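Local coordinates for uncharacterized protein (Pectobacterium carotovorum, PDB 2PH0) that probably binds haem and carries it through the cytosol, as a member of the ChuX/HutX family of haem-utilisation proteins, at residues 110-115 against 153-158; 59-64 against 134-139; 106-111 against 121-126. All blocks are in the same frame, centred on the assembly; numbering follows the deposited sequence.

Contact 1 of 3, residues 110-115 against 153-158; sequences FIERKF and AFRALA
F110 on the strand turns the edge of its ring toward the face of F154 on the helix, an edge-to-face (T-shaped) pair whose centroids lie 5.2 Å apart with the planes at 75°. CD2 of F110 is the atom that stands over the centre of the F154 ring. At the F154 edge, near the ring plane, comes the backbone N of I111, 3.7 Å from F154 CZ. The F110 ring has A158 over one face, where A158 CB makes a CH-pi contact 4.2 Å from the ring centroid. Alanine suits this position because a single methyl lets the helix backbone come close above the ring. At the tip of the same ring, F110 CZ meets L157 CG at 3.6 Å, the two side chains crossing at about a right angle.

With CG anti to its backbone N (chi1 175°), F154 extends toward the strand and past F110, until its CE1 lies 3.7 Å from E112 CG. E112 thus lends its CG methylene to the aromatic cluster before its carboxylate meets R155. The syn lone pair of E112 OE2 accepts R155 NE at 2.8 Å with an N-H...O angle of 160°, the oxygen lying near the guanidinium plane. R155 NH2 adds a weak bond to that same oxygen. The planes of the two charged groups are steeply inclined, and the bridge rests on one carboxylate oxygen.

Helix 148-160 here packs across the sheet, with V123 of the next strand also under F154 and L161 against F110. Buried rings, L157 and A158 make up the apolar part, and the salt bridge lies at the more exposed margin, where it ties helix to strand and probably favours the ionised carboxylate of E112.

Contact 2 of 3, residues 59-64 against 134-139; sequences GEVTLI and FKIFLG
V61 and I136 pack closely on the buried face of this strand pair, I136 CG2 lying 3.8 Å from V61 CB. L63 points to the same face, where its CD1 reaches the F134 ring obliquely; L72 of the second subunit packs on both L63 and F134, and branched aliphatic and aromatic residues suit so water-poor a place. Between the faces runs the backbone ladder of an antiparallel sheet, joining strand 60-66 to strand 132-137. T62 and F137 form one hydrogen-bonded pair, with F137 N to T62 O at 2.9 Å; I64 and K135 form the other, with I64 N to K135 O at 2.8 Å. L63 and I136 are the non-hydrogen-bonded pair between them.

The face of T62, I64 and F137 is less enclosed. I64 CD1 lies against the F137 ring, 3.6 Å from its CD1, but T62 turns to solvent: with OG1 beside its own backbone N (chi1 -65°), the hydroxyl meets a water at 2.7 Å. That water donates to F137 O at 3.1 Å, so this carbonyl serves both T62 N and the water. K135 extends its chain away from strand 60-66 to a salt bridge with E18.

Contact 3 of 3, residues 106-111 against 121-126; sequences QHIAFI and ASVVFF
A beta hairpin of strands 107-115 and 118-126 carries this contact, and it starts with a classic beta bulge in which Q106 and H107 both face F126. F126 O accepts Q106 N at 2.8 Å, nearly along the C=O axis, and takes only a weak bond from H107 N at 3.4 Å. Beyond the bulge the ladder is regular: A109 with V124 and I111 with S122 are hydrogen-bonded pairs, I108 with F125 and F110 with V123 the non-hydrogen-bonded ones.

On the face of H107, A109 and I111, the F126 ring lies edge-on to the opposite strand, its CE2 3.7 Å from A109 CB. A109 brings just one short methyl to that edge. Helix 28-33 covers this face, with V32 on A109 and F126, and F29 stacked on the H107 ring. Farther along, I111 CD1 touches V124 CG2 at 3.9 Å.

On the other face V123 sets both methyls against F110: CG2 lies 3.7 Å from F110 CE2, and CG1 sits over one face of the ring, toward its rim. CG1, anti to the backbone N (chi1 -180°), also meets I108 CG2 at 3.8 Å. I108 lies alongside F125, both pointing the same way, and F125 also stacks with F134 of the next strand.

At the end away from the bulge, S122 OG occupies the crowded position between its backbone N and carbonyl carbon (chi1 57°), and a water 2.9 Å from it also donates to I111 O. The chemistry implies that I111 O, gripped by S122 N and by this water, is well satisfied in a buried setting, the serine hydroxyl giving that water a second partner. The backbone bonds hold the register; apolar side chains pack on the face of I108, F110, V123 and F125, while the other mixes A109, I111, V124 and F126 with H107 and S122.

All three contacts belong to one six-stranded antiparallel sheet and the helix laid on it. Contacts 1 and 3 share F110 and I111, and their centres are 9 Å apart; F154 joins them again, with its CE2 3.6 Å from V123 CG2. Contacts 2 and 3 lie on adjoining parts of the sheet, centres 11 Å apart, since strands 118-126 and 132-137 are neighbours; I136 O and V123 N, 2.8 Å apart, form a probable hydrogen bond between them. Contacts 1 and 2, 12 Å apart between centres, meet where F154 CB packs 3.9 Å from L138 CD1. F154 therefore reaches both of the other contacts from the helix of contact 1.

Contact 1 of 3, residues 110-115 against 153-158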
loop_
_atom_site.group_PDB
_atom_site.type_symbol
_atom_site.label_atom_id
_atom_site.label_comp_id
_atom_site.label_asym_id
_atom_site.label_seq_id
_atom_site.Cartn_x
_atom_site.Cartn_y
_atom_site.Cartn_z
ATOM N N PHE B 110 5.387 -18.415 -0.816
ATOM C CA PHE B 110 4.357 -18.933 0.070
ATOM C C PHE B 110 5.130 -19.259 1.349
ATOM O O PHE B 110 5.955 -20.170 1.382
ATOM C CB PHE B 110 3.712 -20.186 -0.529
ATOM C CG PHE B 110 2.817 -19.902 -1.707
ATOM C CD1 PHE B 110 3.351 -19.635 -2.965
ATOM C CD2 PHE B 110 1.437 -19.892 -1.553
ATOM C CE1 PHE B 110 2.509 -19.362 -4.054
ATOM C CE2 PHE B 110 0.591 -19.620 -2.632
ATOM C CZ PHE B 110 1.133 -19.356 -3.883
ATOM N N ILE B 111 4.865 -18.487 2.397
ATOM C CA ILE B 111 5.587 -18.626 3.653
ATOM C C ILE B 111 4.722 -19.070 4.813
ATOM O O ILE B 111 3.678 -18.481 5.073
ATOM C CB ILE B 111 6.225 -17.272 4.041
ATOM C CG1 ILE B 111 7.051 -16.729 2.872
ATOM C CG2 ILE B 111 7.083 -17.426 5.283
ATOM C CD1 ILE B 111 7.595 -15.337 3.105
ATOM N N GLU B 112 5.165 -20.110 5.512
ATOM C CA GLU B 112 4.453 -20.588 6.685
ATOM C C GLU B 112 5.470 -20.498 7.819
ATOM O O GLU B 112 6.420 -21.274 7.867
ATOM C CB GLU B 112 3.975 -22.028 6.483
ATOM C CG GLU B 112 2.861 -22.151 5.450
ATOM C CD GLU B 112 2.349 -23.579 5.269
ATOM O OE1 GLU B 112 3.061 -24.411 4.665
ATOM O OE2 GLU B 112 1.230 -23.867 5.732
ATOM N N ARG B 113 5.289 -19.527 8.703
ATOM C CA ARG B 113 6.219 -19.338 9.815
ATOM C C ARG B 113 5.518 -18.704 11.008
ATOM O O ARG B 113 4.397 -18.219 10.897
ATOM C CB ARG B 113 7.382 -18.438 9.373
ATOM C CG ARG B 113 6.939 -17.042 8.940
ATOM C CD ARG B 113 8.108 -16.213 8.430
ATOM N NE ARG B 113 9.020 -15.811 9.497
ATOM C CZ ARG B 113 8.907 -14.687 10.197
ATOM N NH1 ARG B 113 7.919 -13.836 9.945
ATOM N NH2 ARG B 113 9.784 -14.414 11.149
ATOM N N LYS B 114 6.176 -18.713 12.159
ATOM C CA LYS B 114 5.577 -18.103 13.334
ATOM C C LYS B 114 5.936 -16.629 13.437
ATOM O O LYS B 114 7.020 -16.214 13.043
ATOM C CB LYS B 114 6.028 -18.823 14.606
ATOM C CG LYS B 114 5.300 -20.124 14.878
ATOM C CD LYS B 114 5.703 -20.699 16.224
ATOM C CE LYS B 114 4.779 -21.829 16.626
ATOM N NZ LYS B 114 3.370 -21.346 16.709
ATOM N N PHE B 115 4.998 -15.842 13.952
ATOM C CA PHE B 115 5.207 -14.418 14.162
ATOM C C PHE B 115 4.587 -14.091 15.509
ATOM O O PHE B 115 3.396 -14.318 15.720
ATOM C CB PHE B 115 4.528 -13.581 13.082
ATOM C CG PHE B 115 4.687 -12.100 13.284
ATOM C CD1 PHE B 115 5.948 -11.510 13.239
ATOM C CD2 PHE B 115 3.580 -11.295 13.538
ATOM C CE1 PHE B 115 6.104 -10.139 13.449
ATOM C CE2 PHE B 115 3.724 -9.923 13.748
ATOM C CZ PHE B 115 4.988 -9.344 13.703
ATOM N N ALA B 153 -5.993 -24.875 0.814
ATOM C CA ALA B 153 -5.922 -24.300 -0.530
ATOM C C ALA B 153 -4.557 -23.646 -0.760
ATOM O O ALA B 153 -4.004 -23.708 -1.860
ATOM C CB ALA B 153 -7.038 -23.263 -0.715
ATOM N N PHE B 154 -4.030 -23.016 0.287
ATOM C CA PHE B 154 -2.724 -22.343 0.251
ATOM C C PHE B 154 -1.631 -23.374 -0.024
ATOM O O PHE B 154 -0.774 -23.173 -0.886
ATOM C CB PHE B 154 -2.502 -21.627 1.596
ATOM C CG PHE B 154 -1.138 -20.986 1.772
ATOM C CD1 PHE B 154 -0.016 -21.754 2.084
ATOM C CD2 PHE B 154 -0.997 -19.592 1.714
ATOM C CE1 PHE B 154 1.220 -21.144 2.340
ATOM C CE2 PHE B 154 0.238 -18.973 1.972
ATOM C CZ PHE B 154 1.347 -19.747 2.285
ATOM N N ARG B 155 -1.651 -24.484 0.701
ATOM C CA ARG B 155 -0.637 -25.501 0.471
ATOM C C ARG B 155 -0.796 -26.167 -0.897
ATOM O O ARG B 155 0.194 -26.508 -1.539
ATOM C CB ARG B 155 -0.669 -26.530 1.597
ATOM C CG ARG B 155 -0.205 -25.944 2.932
ATOM C CD ARG B 155 -0.405 -26.934 4.062
ATOM N NE ARG B 155 0.139 -26.426 5.313
ATOM C CZ ARG B 155 -0.012 -27.032 6.487
ATOM N NH1 ARG B 155 -0.689 -28.171 6.570
ATOM N NH2 ARG B 155 0.503 -26.490 7.578
ATOM N N ALA B 156 -2.034 -26.327 -1.357
ATOM C CA ALA B 156 -2.286 -26.942 -2.663
ATOM C C ALA B 156 -1.704 -26.088 -3.777
ATOM O O ALA B 156 -1.048 -26.593 -4.688
ATOM C CB ALA B 156 -3.781 -27.125 -2.882
ATOM N N LEU B 157 -1.954 -24.788 -3.705
ATOM C CA LEU B 157 -1.448 -23.863 -4.704
ATOM C C LEU B 157 0.074 -23.838 -4.684
ATOM O O LEU B 157 0.713 -23.922 -5.735
ATOM C CB LEU B 157 -2.007 -22.458 -4.451
ATOM C CG LEU B 157 -1.540 -21.333 -5.382
ATOM C CD1 LEU B 157 -1.802 -21.707 -6.840
ATOM C CD2 LEU B 157 -2.295 -20.067 -5.014
ATOM N N ALA B 158 0.662 -23.725 -3.495
ATOM C CA ALA B 158 2.115 -23.707 -3.386
ATOM C C ALA B 158 2.683 -24.942 -4.078
ATOM O O ALA B 158 3.637 -24.853 -4.855
ATOM C CB ALA B 158 2.537 -23.688 -1.913
#

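Contact 2 of 3, residues 59-64 against 134-139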
loop_
_atom_site.group_PDB
_atom_site.type_symbol
_atom_site.label_atom_id
_atom_site.label_comp_id
_atom_site.label_asym_id
_atom_site.label_seq_id
_atom_site.Cartn_x
_atom_site.Cartn_y
_atom_site.Cartn_z
ATOM N N GLY B 59 -12.069 -16.472 0.151
ATOM C CA GLY B 59 -12.810 -15.773 1.183
ATOM C C GLY B 59 -11.974 -14.622 1.714
ATOM O O GLY B 59 -11.000 -14.225 1.083
ATOM N N GLU B 60 -12.334 -14.098 2.881
ATOM C CA GLU B 60 -11.618 -12.967 3.462
ATOM C C GLU B 60 -10.170 -13.239 3.861
ATOM O O GLU B 60 -9.865 -14.201 4.563
ATOM C CB GLU B 60 -12.387 -12.434 4.671
ATOM C CG GLU B 60 -11.762 -11.214 5.329
ATOM C CD GLU B 60 -12.694 -10.570 6.340
ATOM O OE1 GLU B 60 -13.705 -9.969 5.915
ATOM O OE2 GLU B 60 -12.421 -10.676 7.556
ATOM N N VAL B 61 -9.285 -12.371 3.391
ATOM C CA VAL B 61 -7.859 -12.449 3.689
ATOM C C VAL B 61 -7.442 -11.039 4.083
ATOM O O VAL B 61 -8.270 -10.126 4.100
ATOM C CB VAL B 61 -7.040 -12.898 2.448
ATOM C CG1 VAL B 61 -7.357 -14.341 2.100
ATOM C CG2 VAL B 61 -7.351 -12.002 1.265
ATOM N N THR B 62 -6.171 -10.859 4.427
ATOM C CA THR B 62 -5.682 -9.538 4.802
ATOM C C THR B 62 -4.571 -9.137 3.845
ATOM O O THR B 62 -3.514 -9.773 3.823
ATOM C CB THR B 62 -5.111 -9.521 6.237
ATOM O OG1 THR B 62 -6.161 -9.778 7.184
ATOM C CG2 THR B 62 -4.491 -8.169 6.536
ATOM N N LEU B 63 -4.811 -8.107 3.036
ATOM C CA LEU B 63 -3.786 -7.634 2.106
ATOM C C LEU B 63 -3.034 -6.539 2.847
ATOM O O LEU B 63 -3.643 -5.663 3.454
ATOM C CB LEU B 63 -4.410 -7.082 0.819
ATOM C CG LEU B 63 -3.382 -6.604 -0.217
ATOM C CD1 LEU B 63 -3.925 -6.801 -1.621
ATOM C CD2 LEU B 63 -3.043 -5.143 0.033
ATOM N N ILE B 64 -1.711 -6.595 2.801
ATOM C CA ILE B 64 -0.892 -5.635 3.526
ATOM C C ILE B 64 0.184 -5.008 2.661
ATOM O O ILE B 64 0.823 -5.693 1.858
ATOM C CB ILE B 64 -0.172 -6.320 4.720
ATOM C CG1 ILE B 64 -1.196 -6.848 5.722
ATOM C CG2 ILE B 64 0.793 -5.342 5.394
ATOM C CD1 ILE B 64 -0.576 -7.620 6.873
ATOM N N PHE B 134 3.354 -6.293 -1.977
ATOM C CA PHE B 134 2.288 -6.461 -1.003
ATOM C C PHE B 134 2.315 -7.903 -0.517
ATOM O O PHE B 134 3.016 -8.745 -1.083
ATOM C CB PHE B 134 0.898 -6.116 -1.582
ATOM C CG PHE B 134 0.635 -6.688 -2.945
ATOM C CD1 PHE B 134 0.973 -5.972 -4.087
ATOM C CD2 PHE B 134 0.064 -7.949 -3.090
ATOM C CE1 PHE B 134 0.751 -6.505 -5.356
ATOM C CE2 PHE B 134 -0.161 -8.491 -4.357
ATOM C CZ PHE B 134 0.185 -7.768 -5.490
ATOM N N LYS B 135 1.563 -8.179 0.538
ATOM C CA LYS B 135 1.518 -9.527 1.095
ATOM C C LYS B 135 0.075 -9.875 1.372
ATOM O O LYS B 135 -0.747 -8.989 1.610
ATOM C CB LYS B 135 2.276 -9.583 2.420
ATOM C CG LYS B 135 3.672 -8.999 2.412
ATOM C CD LYS B 135 4.244 -9.101 3.817
ATOM C CE LYS B 135 5.566 -8.372 3.956
ATOM N NZ LYS B 135 6.015 -8.414 5.371
ATOM N N ILE B 136 -0.237 -11.165 1.354
ATOM C CA ILE B 136 -1.586 -11.604 1.651
ATOM C C ILE B 136 -1.492 -12.637 2.778
ATOM O O ILE B 136 -0.770 -13.619 2.644
ATOM C CB ILE B 136 -2.244 -12.248 0.413
ATOM C CG1 ILE B 136 -2.305 -11.225 -0.728
ATOM C CG2 ILE B 136 -3.651 -12.725 0.756
ATOM C CD1 ILE B 136 -2.808 -11.794 -2.032
ATOM N N PHE B 137 -2.192 -12.398 3.885
ATOM C CA PHE B 137 -2.174 -13.330 5.022
ATOM C C PHE B 137 -3.506 -14.043 5.193
ATOM O O PHE B 137 -4.563 -13.440 5.019
ATOM C CB PHE B 137 -1.860 -12.597 6.334
ATOM C CG PHE B 137 -0.435 -12.158 6.464
ATOM C CD1 PHE B 137 0.018 -11.011 5.823
ATOM C CD2 PHE B 137 0.464 -12.893 7.230
ATOM C CE1 PHE B 137 1.347 -10.603 5.948
ATOM C CE2 PHE B 137 1.792 -12.491 7.358
ATOM C CZ PHE B 137 2.233 -11.344 6.716
ATOM N N LEU B 138 -3.447 -15.324 5.555
ATOM C CA LEU B 138 -4.643 -16.118 5.784
ATOM C C LEU B 138 -5.262 -15.700 7.107
ATOM O O LEU B 138 -4.552 -15.226 8.000
ATOM C CB LEU B 138 -4.297 -17.610 5.852
ATOM C CG LEU B 138 -3.564 -18.226 4.659
ATOM C CD1 LEU B 138 -3.533 -19.739 4.824
ATOM C CD2 LEU B 138 -4.276 -17.860 3.364
ATOM N N GLY B 139 -6.578 -15.883 7.221
ATOM C CA GLY B 139 -7.307 -15.529 8.430
ATOM C C GLY B 139 -7.317 -16.642 9.467
ATOM O O GLY B 139 -6.788 -17.725 9.222
HETATM O O HOH W 1 -6.201 -12.434 7.407
#

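Contact 3 of 3, residues 106-111 against 121-126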
loop_
_atom_site.group_PDB
_atom_site.type_symbol
_atom_site.label_atom_id
_atom_site.label_comp_id
_atom_site.label_asym_id
_atom_site.label_seq_id
_atom_site.Cartn_x
_atom_site.Cartn_y
_atom_site.Cartn_z
ATOM N N GLN B 106 8.265 -10.292 -9.962
ATOM C CA GLN B 106 9.306 -11.199 -10.435
ATOM C C GLN B 106 9.420 -12.474 -9.604
ATOM O O GLN B 106 9.949 -13.491 -10.075
ATOM C CB GLN B 106 10.661 -10.485 -10.449
ATOM C CG GLN B 106 10.771 -9.367 -11.468
ATOM C CD GLN B 106 10.444 -9.820 -12.879
ATOM O OE1 GLN B 106 11.055 -10.754 -13.400
ATOM N NE2 GLN B 106 9.476 -9.157 -13.507
ATOM N N HIS B 107 8.928 -12.420 -8.371
ATOM C CA HIS B 107 8.988 -13.572 -7.475
ATOM C C HIS B 107 7.756 -13.629 -6.583
ATOM O O HIS B 107 7.186 -12.598 -6.215
ATOM C CB HIS B 107 10.228 -13.493 -6.581
ATOM C CG HIS B 107 11.523 -13.471 -7.335
ATOM N ND1 HIS B 107 11.995 -14.559 -8.037
ATOM C CD2 HIS B 107 12.438 -12.488 -7.500
ATOM C CE1 HIS B 107 13.147 -14.245 -8.603
ATOM N NE2 HIS B 107 13.438 -12.995 -8.293
ATOM N N ILE B 108 7.338 -14.843 -6.249
ATOM C CA ILE B 108 6.192 -15.036 -5.373
ATOM C C ILE B 108 6.617 -16.068 -4.341
ATOM O O ILE B 108 7.259 -17.066 -4.678
ATOM C CB ILE B 108 4.956 -15.547 -6.141
ATOM C CG1 ILE B 108 4.534 -14.518 -7.199
ATOM C CG2 ILE B 108 3.800 -15.789 -5.168
ATOM C CD1 ILE B 108 3.305 -14.916 -8.015
ATOM N N ALA B 109 6.279 -15.825 -3.082
ATOM C CA ALA B 109 6.651 -16.763 -2.029
ATOM C C ALA B 109 5.474 -17.127 -1.146
ATOM O O ALA B 109 4.661 -16.269 -0.778
ATOM C CB ALA B 109 7.779 -16.171 -1.166
ATOM N N PHE B 110 5.387 -18.415 -0.816
ATOM C CA PHE B 110 4.357 -18.933 0.070
ATOM C C PHE B 110 5.130 -19.259 1.349
ATOM O O PHE B 110 5.955 -20.170 1.382
ATOM C CB PHE B 110 3.712 -20.186 -0.529
ATOM C CG PHE B 110 2.817 -19.902 -1.707
ATOM C CD1 PHE B 110 3.351 -19.635 -2.965
ATOM C CD2 PHE B 110 1.437 -19.892 -1.553
ATOM C CE1 PHE B 110 2.509 -19.362 -4.054
ATOM C CE2 PHE B 110 0.591 -19.620 -2.632
ATOM C CZ PHE B 110 1.133 -19.356 -3.883
ATOM N N ILE B 111 4.865 -18.487 2.397
ATOM C CA ILE B 111 5.587 -18.626 3.653
ATOM C C ILE B 111 4.722 -19.070 4.813
ATOM O O ILE B 111 3.678 -18.481 5.073
ATOM C CB ILE B 111 6.225 -17.272 4.041
ATOM C CG1 ILE B 111 7.051 -16.729 2.872
ATOM C CG2 ILE B 111 7.083 -17.426 5.283
ATOM C CD1 ILE B 111 7.595 -15.337 3.105
ATOM N N ALA B 121 0.566 -17.669 7.722
ATOM C CA ALA B 121 0.721 -18.142 6.360
ATOM C C ALA B 121 0.491 -16.950 5.450
ATOM O O ALA B 121 -0.569 -16.321 5.499
ATOM C CB ALA B 121 -0.298 -19.228 6.056
ATOM N N SER B 122 1.479 -16.644 4.622
ATOM C CA SER B 122 1.362 -15.509 3.719
ATOM C C SER B 122 1.876 -15.769 2.310
ATOM O O SER B 122 2.689 -16.663 2.071
ATOM C CB SER B 122 2.100 -14.299 4.306
ATOM O OG SER B 122 3.470 -14.598 4.573
ATOM N N VAL B 123 1.363 -14.986 1.371
ATOM C CA VAL B 123 1.804 -15.071 -0.008
ATOM C C VAL B 123 2.400 -13.698 -0.256
ATOM O O VAL B 123 1.698 -12.686 -0.163
ATOM C CB VAL B 123 0.650 -15.293 -0.992
ATOM C CG1 VAL B 123 1.211 -15.377 -2.402
ATOM C CG2 VAL B 123 -0.101 -16.565 -0.641
ATOM N N VAL B 124 3.693 -13.660 -0.542
ATOM C CA VAL B 124 4.380 -12.390 -0.763
ATOM C C VAL B 124 4.767 -12.194 -2.224
ATOM O O VAL B 124 5.332 -13.082 -2.845
ATOM C CB VAL B 124 5.640 -12.309 0.112
ATOM C CG1 VAL B 124 6.264 -10.926 -0.001
ATOM C CG2 VAL B 124 5.275 -12.615 1.580
ATOM N N PHE B 125 4.452 -11.018 -2.763
ATOM C CA PHE B 125 4.749 -10.683 -4.155
ATOM C C PHE B 125 5.905 -9.690 -4.177
ATOM O O PHE B 125 5.826 -8.626 -3.566
ATOM C CB PHE B 125 3.498 -10.083 -4.817
ATOM C CG PHE B 125 2.313 -11.015 -4.822
ATOM C CD1 PHE B 125 1.895 -11.622 -6.004
ATOM C CD2 PHE B 125 1.610 -11.278 -3.645
ATOM C CE1 PHE B 125 0.792 -12.475 -6.014
ATOM C CE2 PHE B 125 0.505 -12.127 -3.645
ATOM C CZ PHE B 125 0.095 -12.727 -4.834
ATOM N N PHE B 126 6.974 -10.046 -4.884
ATOM C CA PHE B 126 8.191 -9.236 -4.958
ATOM C C PHE B 126 8.472 -8.625 -6.329
ATOM O O PHE B 126 8.194 -9.234 -7.358
ATOM C CB PHE B 126 9.416 -10.094 -4.618
ATOM C CG PHE B 126 9.348 -10.776 -3.283
ATOM C CD1 PHE B 126 9.898 -10.178 -2.153
ATOM C CD2 PHE B 126 8.783 -12.041 -3.166
ATOM C CE1 PHE B 126 9.894 -10.833 -0.922
ATOM C CE2 PHE B 126 8.773 -12.704 -1.933
ATOM C CZ PHE B 126 9.332 -12.096 -0.817
HETATM O O HOH W 2 4.013 -16.259 6.895
#